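Local coordinates for RTX-adhesin (PDB 5IRB), which belongs to a giant calcium-binding bacterial adhesin that binds its Antarctic bacterium to ice and diatoms, this chain being a rod-like piece of tandem beta-sandwich domains, at residues K107-I119 with F184-N196. Residues are numbered along the deposited sequence; the frame is centred on the assembly and turned at random.
Sequences KTSSRATIRVNSI and FQVSVTGQDSAGN. With CA (calcium ion), chain I.
The side-chain amide of Asn196 gives one hydrogen to Lys107 O, ND2 standing 2.7 Å away and 44° above the carbonyl plane, and the other to the syn lone pair of Asp192 OD2; both acceptors lie near the amide plane, though amide and carboxylate are steeply turned against each other. Ser110 OG comes from the far side of Asp192 OD2, donating to its anti lone pair over 2.6 Å. At Asp192 OD1, Asn196 N arrives from above the carboxylate plane, 2.7 Å away. Asp192 CG sits between its own backbone N and carbonyl carbon (chi1 72°), which turns the carboxylate back over the type I turn Asp192-Gly195. Nearby, Gln191 O and five waters hold a calcium ion.

Farther along, strands 112-116 and 184-191 face each other from two sheets of a beta sandwich, their axes approaching to 7.0 Å at 146°. Ile114 CD1 meets Val186 CG1 at 3.5 Å, the side chains crossing nearly at right angles, while Val116 CG2 abuts Val186 CG2 at 3.6 Å. Ile119 CD1 meets the Phe184 ring obliquely.

Asn196 OD1 also accepts from Ala23 N, in the preceding part of the rod. Gripped at both oxygens, the buried Asp192 carboxylate is fixed in rotation; Lys107 NZ, 4.2 Å from Asp192 OD2 and beyond a salt bridge, probably favours its negative charge.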
loop_
_atom_site.group_PDB
_atom_site.type_symbol
_atom_site.label_atom_id
_atom_site.label_comp_id
_atom_site.label_asym_id
_atom_site.label_seq_id
_atom_site.Cartn_x
_atom_site.Cartn_y
_atom_site.Cartn_z
ATOM N N LYS A 107 25.446 9.386 4.161
ATOM C CA LYS A 107 24.080 8.860 4.151
ATOM C C LYS A 107 23.198 9.826 3.389
ATOM O O LYS A 107 22.617 10.732 3.973
ATOM C CB LYS A 107 23.562 8.678 5.580
ATOM C CG LYS A 107 22.208 7.962 5.710
ATOM C CD LYS A 107 22.214 6.539 5.185
ATOM C CE LYS A 107 20.824 5.899 5.351
ATOM N NZ LYS A 107 20.390 5.922 6.787
ATOM N N THR A 108 23.118 9.645 2.077
ATOM C CA THR A 108 22.435 10.617 1.251
ATOM C C THR A 108 21.059 10.163 0.763
ATOM O O THR A 108 20.327 10.957 0.178
ATOM C CB THR A 108 23.279 10.937 0.023
ATOM O OG1 THR A 108 23.585 9.705 -0.638
ATOM C CG2 THR A 108 24.591 11.637 0.423
ATOM N N SER A 109 20.709 8.903 1.002
ATOM C CA SER A 109 19.329 8.467 0.824
ATOM C C SER A 109 18.978 7.258 1.683
ATOM O O SER A 109 19.837 6.672 2.341
ATOM C CB SER A 109 19.042 8.151 -0.647
ATOM O OG SER A 109 19.884 7.115 -1.110
ATOM N N SER A 110 17.694 6.908 1.675
ATOM C CA SER A 110 17.185 5.774 2.431
ATOM C C SER A 110 16.106 5.124 1.577
ATOM O O SER A 110 15.642 5.717 0.606
ATOM C CB SER A 110 16.638 6.184 3.797
ATOM O OG SER A 110 17.701 6.390 4.719
ATOM N N ARG A 111 15.742 3.895 1.908
ATOM C CA ARG A 111 14.768 3.176 1.086
ATOM C C ARG A 111 13.548 2.863 1.913
ATOM O O ARG A 111 13.648 2.419 3.060
ATOM C CB ARG A 111 15.352 1.883 0.531
ATOM C CG ARG A 111 16.554 2.089 -0.382
ATOM C CD ARG A 111 17.376 0.803 -0.493
ATOM N NE ARG A 111 16.619 -0.140 -1.305
ATOM C CZ ARG A 111 16.591 -1.461 -1.140
ATOM N NH1 ARG A 111 17.318 -2.050 -0.186
ATOM N NH2 ARG A 111 15.843 -2.195 -1.957
ATOM N N ALA A 112 12.389 3.090 1.309
ATOM C CA ALA A 112 11.113 2.834 1.963
ATOM C C ALA A 112 10.259 1.967 1.047
ATOM O O ALA A 112 10.193 2.204 -0.162
ATOM C CB ALA A 112 10.399 4.123 2.268
ATOM N N THR A 113 9.615 0.959 1.623
ATOM C CA THR A 113 8.716 0.127 0.841
ATOM C C THR A 113 7.294 0.245 1.399
ATOM O O THR A 113 7.097 0.644 2.544
ATOM C CB THR A 113 9.136 -1.349 0.837
ATOM O OG1 THR A 113 9.124 -1.868 2.173
ATOM C CG2 THR A 113 10.535 -1.536 0.202
ATOM N N ILE A 114 6.313 -0.192 0.604
ATOM C CA ILE A 114 4.912 -0.228 1.053
ATOM C C ILE A 114 4.214 -1.360 0.299
ATOM O O ILE A 114 4.498 -1.605 -0.872
ATOM C CB ILE A 114 4.199 1.134 0.842
ATOM C CG1 ILE A 114 2.757 1.105 1.371
ATOM C CG2 ILE A 114 4.276 1.560 -0.612
ATOM C CD1 ILE A 114 2.140 2.487 1.553
ATOM N N ARG A 115 3.386 -2.116 1.012
ATOM C CA ARG A 115 2.483 -3.054 0.346
ATOM C C ARG A 115 1.031 -2.763 0.772
ATOM O O ARG A 115 0.771 -2.227 1.861
ATOM C CB ARG A 115 2.865 -4.509 0.661
ATOM C CG ARG A 115 2.668 -4.895 2.119
ATOM C CD ARG A 115 3.256 -6.257 2.462
ATOM N NE ARG A 115 2.612 -6.849 3.640
ATOM C CZ ARG A 115 3.234 -7.172 4.779
ATOM N NH1 ARG A 115 2.538 -7.709 5.778
ATOM N NH2 ARG A 115 4.542 -6.975 4.923
ATOM N N VAL A 116 0.099 -3.130 -0.102
ATOM C CA VAL A 116 -1.332 -2.993 0.138
ATOM C C VAL A 116 -2.001 -4.368 0.063
ATOM O O VAL A 116 -1.798 -5.115 -0.898
ATOM C CB VAL A 116 -1.989 -2.041 -0.869
ATOM C CG1 VAL A 116 -3.491 -1.901 -0.589
ATOM C CG2 VAL A 116 -1.315 -0.681 -0.814
ATOM N N ASN A 117 -2.740 -4.696 1.121
ATOM C CA ASN A 117 -3.486 -5.938 1.227
ATOM C C ASN A 117 -4.638 -6.002 0.212
ATOM O O ASN A 117 -4.957 -5.015 -0.451
ATOM C CB ASN A 117 -4.050 -6.092 2.651
ATOM C CG ASN A 117 -2.964 -6.128 3.718
ATOM O OD1 ASN A 117 -1.950 -6.808 3.573
ATOM N ND2 ASN A 117 -3.182 -5.396 4.803
ATOM N N SER A 118 -5.303 -7.143 0.139
ATOM C CA SER A 118 -6.452 -7.242 -0.759
ATOM C C SER A 118 -7.581 -6.273 -0.359
ATOM O O SER A 118 -7.750 -5.922 0.822
ATOM C CB SER A 118 -6.932 -8.703 -0.810
ATOM O OG SER A 118 -7.545 -9.064 0.416
ATOM N N ILE A 119 -8.271 -5.760 -1.384
ATOM C CA ILE A 119 -9.476 -4.923 -1.258
ATOM C C ILE A 119 -10.700 -5.790 -0.926
ATOM O O ILE A 119 -11.273 -6.406 -1.807
ATOM C CB ILE A 119 -9.722 -4.099 -2.545
ATOM C CG1 ILE A 119 -8.465 -3.300 -2.934
ATOM C CG2 ILE A 119 -10.921 -3.156 -2.381
ATOM C CD1 ILE A 119 -7.872 -2.389 -1.824
ATOM N N PHE A 184 -4.963 1.980 -8.284
ATOM C CA PHE A 184 -4.402 3.240 -7.787
ATOM C C PHE A 184 -3.057 3.104 -7.068
ATOM O O PHE A 184 -2.715 2.038 -6.562
ATOM C CB PHE A 184 -5.427 3.906 -6.870
ATOM C CG PHE A 184 -5.877 3.035 -5.744
ATOM C CD1 PHE A 184 -5.131 2.941 -4.581
ATOM C CD2 PHE A 184 -7.048 2.291 -5.861
ATOM C CE1 PHE A 184 -5.542 2.129 -3.546
ATOM C CE2 PHE A 184 -7.472 1.472 -4.822
ATOM C CZ PHE A 184 -6.704 1.394 -3.661
ATOM N N GLN A 185 -2.286 4.189 -7.050
ATOM C CA GLN A 185 -1.064 4.255 -6.264
ATOM C C GLN A 185 -1.268 4.597 -4.796
ATOM O O GLN A 185 -2.159 5.379 -4.444
ATOM C CB GLN A 185 -0.083 5.247 -6.859
ATOM C CG GLN A 185 0.593 4.728 -8.092
ATOM C CD GLN A 185 2.083 5.013 -8.069
ATOM O OE1 GLN A 185 2.888 4.169 -8.466
ATOM N NE2 GLN A 185 2.463 6.195 -7.579
ATOM N N VAL A 186 -0.510 3.896 -3.955
ATOM C CA VAL A 186 -0.400 4.170 -2.528
ATOM C C VAL A 186 1.050 4.514 -2.190
ATOM O O VAL A 186 1.961 3.807 -2.618
ATOM C CB VAL A 186 -0.848 2.964 -1.697
ATOM C CG1 VAL A 186 -0.800 3.281 -0.230
ATOM C CG2 VAL A 186 -2.290 2.593 -2.083
ATOM N N SER A 187 1.270 5.590 -1.435
ATOM C CA SER A 187 2.636 5.999 -1.090
ATOM C C SER A 187 2.859 6.190 0.383
ATOM O O SER A 187 1.928 6.538 1.124
ATOM C CB SER A 187 2.996 7.316 -1.765
ATOM O OG SER A 187 2.919 7.206 -3.163
ATOM N N VAL A 188 4.125 6.077 0.773
ATOM C CA VAL A 188 4.541 6.363 2.126
ATOM C C VAL A 188 5.664 7.376 1.983
ATOM O O VAL A 188 6.575 7.204 1.180
ATOM C CB VAL A 188 5.017 5.101 2.923
ATOM C CG1 VAL A 188 6.162 4.346 2.229
ATOM C CG2 VAL A 188 5.448 5.510 4.321
ATOM N N THR A 189 5.580 8.457 2.740
ATOM C CA THR A 189 6.628 9.446 2.709
ATOM C C THR A 189 7.121 9.732 4.126
ATOM O O THR A 189 6.384 9.568 5.096
ATOM C CB THR A 189 6.118 10.730 2.051
ATOM O OG1 THR A 189 5.031 11.230 2.837
ATOM C CG2 THR A 189 5.577 10.431 0.653
ATOM N N GLY A 190 8.368 10.159 4.238
ATOM C CA GLY A 190 8.913 10.514 5.528
ATOM C C GLY A 190 10.339 11.004 5.412
ATOM O O GLY A 190 10.786 11.354 4.325
ATOM N N GLN A 191 11.074 10.952 6.513
ATOM C CA GLN A 191 12.440 11.465 6.526
ATOM C C GLN A 191 13.358 10.565 7.339
ATOM O O GLN A 191 12.990 10.148 8.427
ATOM C CB GLN A 191 12.413 12.861 7.130
ATOM C CG GLN A 191 13.345 13.857 6.551
ATOM C CD GLN A 191 13.124 15.219 7.176
ATOM O OE1 GLN A 191 13.799 15.594 8.140
ATOM N NE2 GLN A 191 12.149 15.957 6.650
ATOM N N ASP A 192 14.553 10.271 6.846
ATOM C CA ASP A 192 15.416 9.375 7.595
ATOM C C ASP A 192 16.162 10.132 8.704
ATOM O O ASP A 192 16.002 11.345 8.829
ATOM C CB ASP A 192 16.355 8.611 6.638
ATOM C CG ASP A 192 17.470 9.472 6.020
ATOM O OD1 ASP A 192 17.744 10.628 6.455
ATOM O OD2 ASP A 192 18.080 8.947 5.050
ATOM N N SER A 193 16.951 9.433 9.514
ATOM C CA SER A 193 17.609 10.087 10.657
ATOM C C SER A 193 18.640 11.140 10.254
ATOM O O SER A 193 19.031 11.978 11.077
ATOM C CB SER A 193 18.306 9.061 11.556
ATOM O OG SER A 193 19.347 8.403 10.851
ATOM N N ALA A 194 19.105 11.089 9.011
ATOM C CA ALA A 194 20.034 12.110 8.521
ATOM C C ALA A 194 19.298 13.267 7.868
ATOM O O ALA A 194 19.927 14.196 7.385
ATOM C CB ALA A 194 21.028 11.505 7.548
ATOM N N GLY A 195 17.973 13.208 7.825
ATOM C CA GLY A 195 17.201 14.292 7.244
ATOM C C GLY A 195 16.827 14.112 5.772
ATOM O O GLY A 195 16.215 15.001 5.167
ATOM N N ASN A 196 17.154 12.968 5.177
ATOM C CA ASN A 196 16.841 12.818 3.775
ATOM C C ASN A 196 15.383 12.438 3.644
ATOM O O ASN A 196 14.907 11.516 4.328
ATOM C CB ASN A 196 17.705 11.744 3.120
ATOM C CG ASN A 196 19.181 12.027 3.256
ATOM O OD1 ASN A 196 19.666 13.109 2.885
ATOM N ND2 ASN A 196 19.911 11.059 3.796
HETATM CA CA CA I . 11.884 9.866 10.322
HETATM O O HOH W 1 10.015 10.091 8.794
HETATM O O HOH W 2 14.081 8.979 11.456
HETATM O O HOH W 3 11.428 12.267 10.740
HETATM O O HOH W 4 10.648 8.833 11.795
HETATM O O HOH W 5 12.041 7.607 9.527
#